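Local coordinates for protein MAR1 Ribonuclease (Caenorhabditis elegans, PDB 2B34) that is probably a hydrolase of the isochorismatase family, assigned as a ribonuclease, whose physiological substrate and exact reaction are not established, at residues C20-K25 and K31-I36. Sequence-based numbering, arbitrary orientation.
Sequences CDLQEK and KYFPEI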
ATOM      1  N   CYS A  20      -7.401  10.683  21.815  1.00 18.42           N
ATOM      2  CA  CYS A  20      -6.495   9.982  22.728  1.00 18.95           C
ATOM      3  C   CYS A  20      -5.176  10.672  23.037  1.00 18.60           C
ATOM      4  O   CYS A  20      -4.353  10.948  22.148  1.00 18.28           O
ATOM      5  CB  CYS A  20      -6.362   8.469  22.424  1.00 19.79           C
ATOM      6  SG  CYS A  20      -4.811   7.776  21.849  1.00 21.51           S
ATOM      7  N   ASP A  21      -5.042  11.004  24.317  1.00 18.23           N
ATOM      8  CA  ASP A  21      -3.767  11.329  24.936  1.00 18.02           C
ATOM      9  C   ASP A  21      -3.048  12.541  24.331  1.00 18.10           C
ATOM     10  O   ASP A  21      -1.820  12.617  24.353  1.00 18.11           O
ATOM     11  CB  ASP A  21      -2.873  10.073  24.966  1.00 17.62           C
ATOM     12  CG  ASP A  21      -3.525   8.905  25.714  1.00 17.32           C
ATOM     13  OD1 ASP A  21      -4.607   9.096  26.313  1.00 17.15           O
ATOM     14  OD2 ASP A  21      -2.966   7.788  25.703  1.00 16.79           O
ATOM     15  N   LEU A  22      -3.821  13.495  23.817  1.00 17.97           N
ATOM     16  CA  LEU A  22      -3.255  14.736  23.295  1.00 18.20           C
ATOM     17  C   LEU A  22      -2.964  15.717  24.431  1.00 18.43           C
ATOM     18  O   LEU A  22      -3.675  16.707  24.629  1.00 18.38           O
ATOM     19  CB  LEU A  22      -4.164  15.345  22.222  1.00 17.75           C
ATOM     20  CG  LEU A  22      -4.046  14.691  20.839  1.00 17.41           C
ATOM     21  CD1 LEU A  22      -5.164  15.152  19.916  1.00 17.53           C
ATOM     22  CD2 LEU A  22      -2.688  14.958  20.208  1.00 17.11           C
ATOM     23  N   GLN A  23      -1.897  15.422  25.167  1.00 18.76           N
ATOM     24  CA  GLN A  23      -1.585  16.122  26.405  1.00 19.24           C
ATOM     25  C   GLN A  23      -0.353  17.008  26.308  1.00 19.94           C
ATOM     26  O   GLN A  23       0.476  16.860  25.411  1.00 19.55           O
ATOM     27  CB  GLN A  23      -1.409  15.130  27.552  1.00 19.23           C
ATOM     28  CG  GLN A  23      -2.648  14.310  27.854  1.00 18.14           C
ATOM     29  CD  GLN A  23      -2.299  12.966  28.431  1.00 16.58           C
ATOM     30  OE1 GLN A  23      -1.899  12.851  29.590  1.00 17.79           O
ATOM     31  NE2 GLN A  23      -2.445  11.935  27.625  1.00 15.62           N
ATOM     32  N   GLU A  24      -0.254  17.908  27.281  1.00 20.97           N
ATOM     33  CA  GLU A  24       0.730  18.982  27.319  1.00 21.83           C
ATOM     34  C   GLU A  24       2.192  18.552  27.185  1.00 22.04           C
ATOM     35  O   GLU A  24       2.921  19.111  26.370  1.00 22.20           O
ATOM     36  CB  GLU A  24       0.507  19.825  28.579  1.00 22.09           C
ATOM     37  CG  GLU A  24      -0.780  20.658  28.516  1.00 23.44           C
ATOM     38  CD  GLU A  24      -1.268  21.143  29.877  1.00 25.52           C
ATOM     39  OE1 GLU A  24      -0.994  20.478  30.904  1.00 27.43           O
ATOM     40  OE2 GLU A  24      -1.950  22.188  29.910  1.00 25.26           O
ATOM     41  N   LYS A  25       2.605  17.550  27.957  1.00 22.43           N
ATOM     42  CA  LYS A  25       4.006  17.110  27.987  1.00 23.01           C
ATOM     43  C   LYS A  25       4.502  16.429  26.705  1.00 22.88           C
ATOM     44  O   LYS A  25       5.688  16.130  26.580  1.00 22.83           O
ATOM     45  CB  LYS A  25       4.253  16.194  29.190  1.00 23.22           C
ATOM     46  CG  LYS A  25       4.402  16.916  30.525  1.00 25.02           C
ATOM     47  CD  LYS A  25       5.808  17.493  30.686  1.00 27.71           C
ATOM     48  CE  LYS A  25       6.332  17.317  32.112  1.00 29.34           C
ATOM     49  NZ  LYS A  25       6.765  15.908  32.384  1.00 30.29           N
ATOM     50  N   LYS A  31       6.072  14.615  16.185  1.00 18.02           N
ATOM     51  CA  LYS A  31       6.165  15.222  14.852  1.00 17.73           C
ATOM     52  C   LYS A  31       4.844  15.888  14.498  1.00 17.41           C
ATOM     53  O   LYS A  31       3.782  15.281  14.656  1.00 17.40           O
ATOM     54  CB  LYS A  31       6.539  14.179  13.789  1.00 17.71           C
ATOM     55  CG  LYS A  31       7.910  13.536  13.986  1.00 17.56           C
ATOM     56  CD  LYS A  31       9.041  14.556  13.861  1.00 17.58           C
ATOM     57  CE  LYS A  31      10.403  13.898  14.087  1.00 18.19           C
ATOM     58  NZ  LYS A  31      11.507  14.734  13.532  1.00 18.96           N
ATOM     59  N   TYR A  32       4.922  17.140  14.048  1.00 16.96           N
ATOM     60  CA  TYR A  32       3.754  17.949  13.680  1.00 16.91           C
ATOM     61  C   TYR A  32       2.725  18.099  14.806  1.00 16.94           C
ATOM     62  O   TYR A  32       1.516  18.051  14.564  1.00 16.96           O
ATOM     63  CB  TYR A  32       3.073  17.406  12.411  1.00 16.84           C
ATOM     64  CG  TYR A  32       4.007  17.157  11.249  1.00 16.72           C
ATOM     65  CD1 TYR A  32       4.373  18.191  10.384  1.00 16.68           C
ATOM     66  CD2 TYR A  32       4.522  15.883  11.011  1.00 16.65           C
ATOM     67  CE1 TYR A  32       5.232  17.958   9.307  1.00 16.31           C
ATOM     68  CE2 TYR A  32       5.379  15.642   9.942  1.00 16.49           C
ATOM     69  CZ  TYR A  32       5.730  16.681   9.096  1.00 16.28           C
ATOM     70  OH  TYR A  32       6.577  16.433   8.039  1.00 16.61           O
ATOM     71  N   PHE A  33       3.201  18.289  16.036  1.00 17.12           N
ATOM     72  CA  PHE A  33       2.291  18.449  17.171  1.00 17.18           C
ATOM     73  C   PHE A  33       1.316  19.632  16.985  1.00 17.19           C
ATOM     74  O   PHE A  33       0.103  19.454  17.112  1.00 17.10           O
ATOM     75  CB  PHE A  33       3.055  18.540  18.500  1.00 17.19           C
ATOM     76  CG  PHE A  33       2.168  18.458  19.713  1.00 17.21           C
ATOM     77  CD1 PHE A  33       1.706  17.226  20.172  1.00 17.56           C
ATOM     78  CD2 PHE A  33       1.787  19.612  20.393  1.00 16.50           C
ATOM     79  CE1 PHE A  33       0.881  17.142  21.299  1.00 16.86           C
ATOM     80  CE2 PHE A  33       0.960  19.537  21.517  1.00 16.79           C
ATOM     81  CZ  PHE A  33       0.510  18.299  21.972  1.00 17.05           C
ATOM     82  N   PRO A  34       1.838  20.837  16.668  1.00 17.30           N
ATOM     83  CA  PRO A  34       0.934  21.973  16.459  1.00 17.13           C
ATOM     84  C   PRO A  34      -0.129  21.756  15.375  1.00 17.21           C
ATOM     85  O   PRO A  34      -1.279  22.171  15.550  1.00 17.16           O
ATOM     86  CB  PRO A  34       1.892  23.104  16.075  1.00 17.39           C
ATOM     87  CG  PRO A  34       3.187  22.729  16.736  1.00 17.27           C
ATOM     88  CD  PRO A  34       3.250  21.246  16.523  1.00 17.28           C
ATOM     89  N   GLU A  35       0.257  21.114  14.272  1.00 17.17           N
ATOM     90  CA  GLU A  35      -0.655  20.833  13.153  1.00 16.94           C
ATOM     91  C   GLU A  35      -1.784  19.896  13.579  1.00 16.83           C
ATOM     92  O   GLU A  35      -2.960  20.132  13.291  1.00 16.80           O
ATOM     93  CB  GLU A  35       0.118  20.203  11.985  1.00 16.74           C
ATOM     94  CG  GLU A  35       1.061  21.145  11.240  1.00 16.66           C
ATOM     95  CD  GLU A  35       2.477  21.187  11.802  1.00 17.15           C
ATOM     96  OE1 GLU A  35       2.682  20.910  12.999  1.00 18.04           O
ATOM     97  OE2 GLU A  35       3.403  21.514  11.033  1.00 17.52           O
ATOM     98  N   ILE A  36      -1.393  18.837  14.271  1.00 16.93           N
ATOM     99  CA  ILE A  36      -2.286  17.799  14.765  1.00 17.41           C
ATOM    100  C   ILE A  36      -3.295  18.336  15.788  1.00 17.26           C
ATOM    101  O   ILE A  36      -4.448  17.900  15.813  1.00 17.21           O
ATOM    102  CB  ILE A  36      -1.440  16.604  15.317  1.00 17.64           C
ATOM    103  CG1 ILE A  36      -1.369  15.475  14.287  1.00 18.29           C
ATOM    104  CG2 ILE A  36      -1.947  16.088  16.651  1.00 18.67           C
ATOM    105  CD1 ILE A  36      -0.489  15.766  13.100  1.00 18.96           C
TER
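Leu22 and Gln23 meet Phe33 and Ile36 where the isochorismatase fold, a parallel beta-sheet with helices packed on it, passes from strand 15-20 through a loop into helix 33-49. Cys20, the last residue of the strand, has its SG in a disulfide to Cys114. The carboxylate of Asp21 forms a salt bridge to Lys84 through OD2 and a hydrogen bond to Thr57 OG1 through OD1, so this buried charge is answered on both oxygens. Asp21, Lys84 and Cys114 are consistent with the Asp-Lys-Cys triad of family relatives; here Cys114 is tied up in the disulfide.

Leu22, the centre of an inverse gamma turn, does most of the apolar work. Its CG lies anti to the carbonyl carbon (chi1 -79°), and its CD2 branch reaches the helix, 3.8 Å from CG2 of Ile36; the two side chains cross at about a right angle. The same methyl approaches the Phe33 ring obliquely, CD2 to CE1 at 4.3 Å. Branched aliphatics suit this buried place because they bring no polar side-chain group.

The Gln23 side chain packs on Glu58 and Gln59 of strand 54-59; its backbone oxygen meets Phe33. That residue, following the N-cap Tyr32, holds CG anti to its own N (chi1 -170°), and its long, flat, apolar side chain can span from helix to loop, with CZ 3.7 Å from Gln23 O.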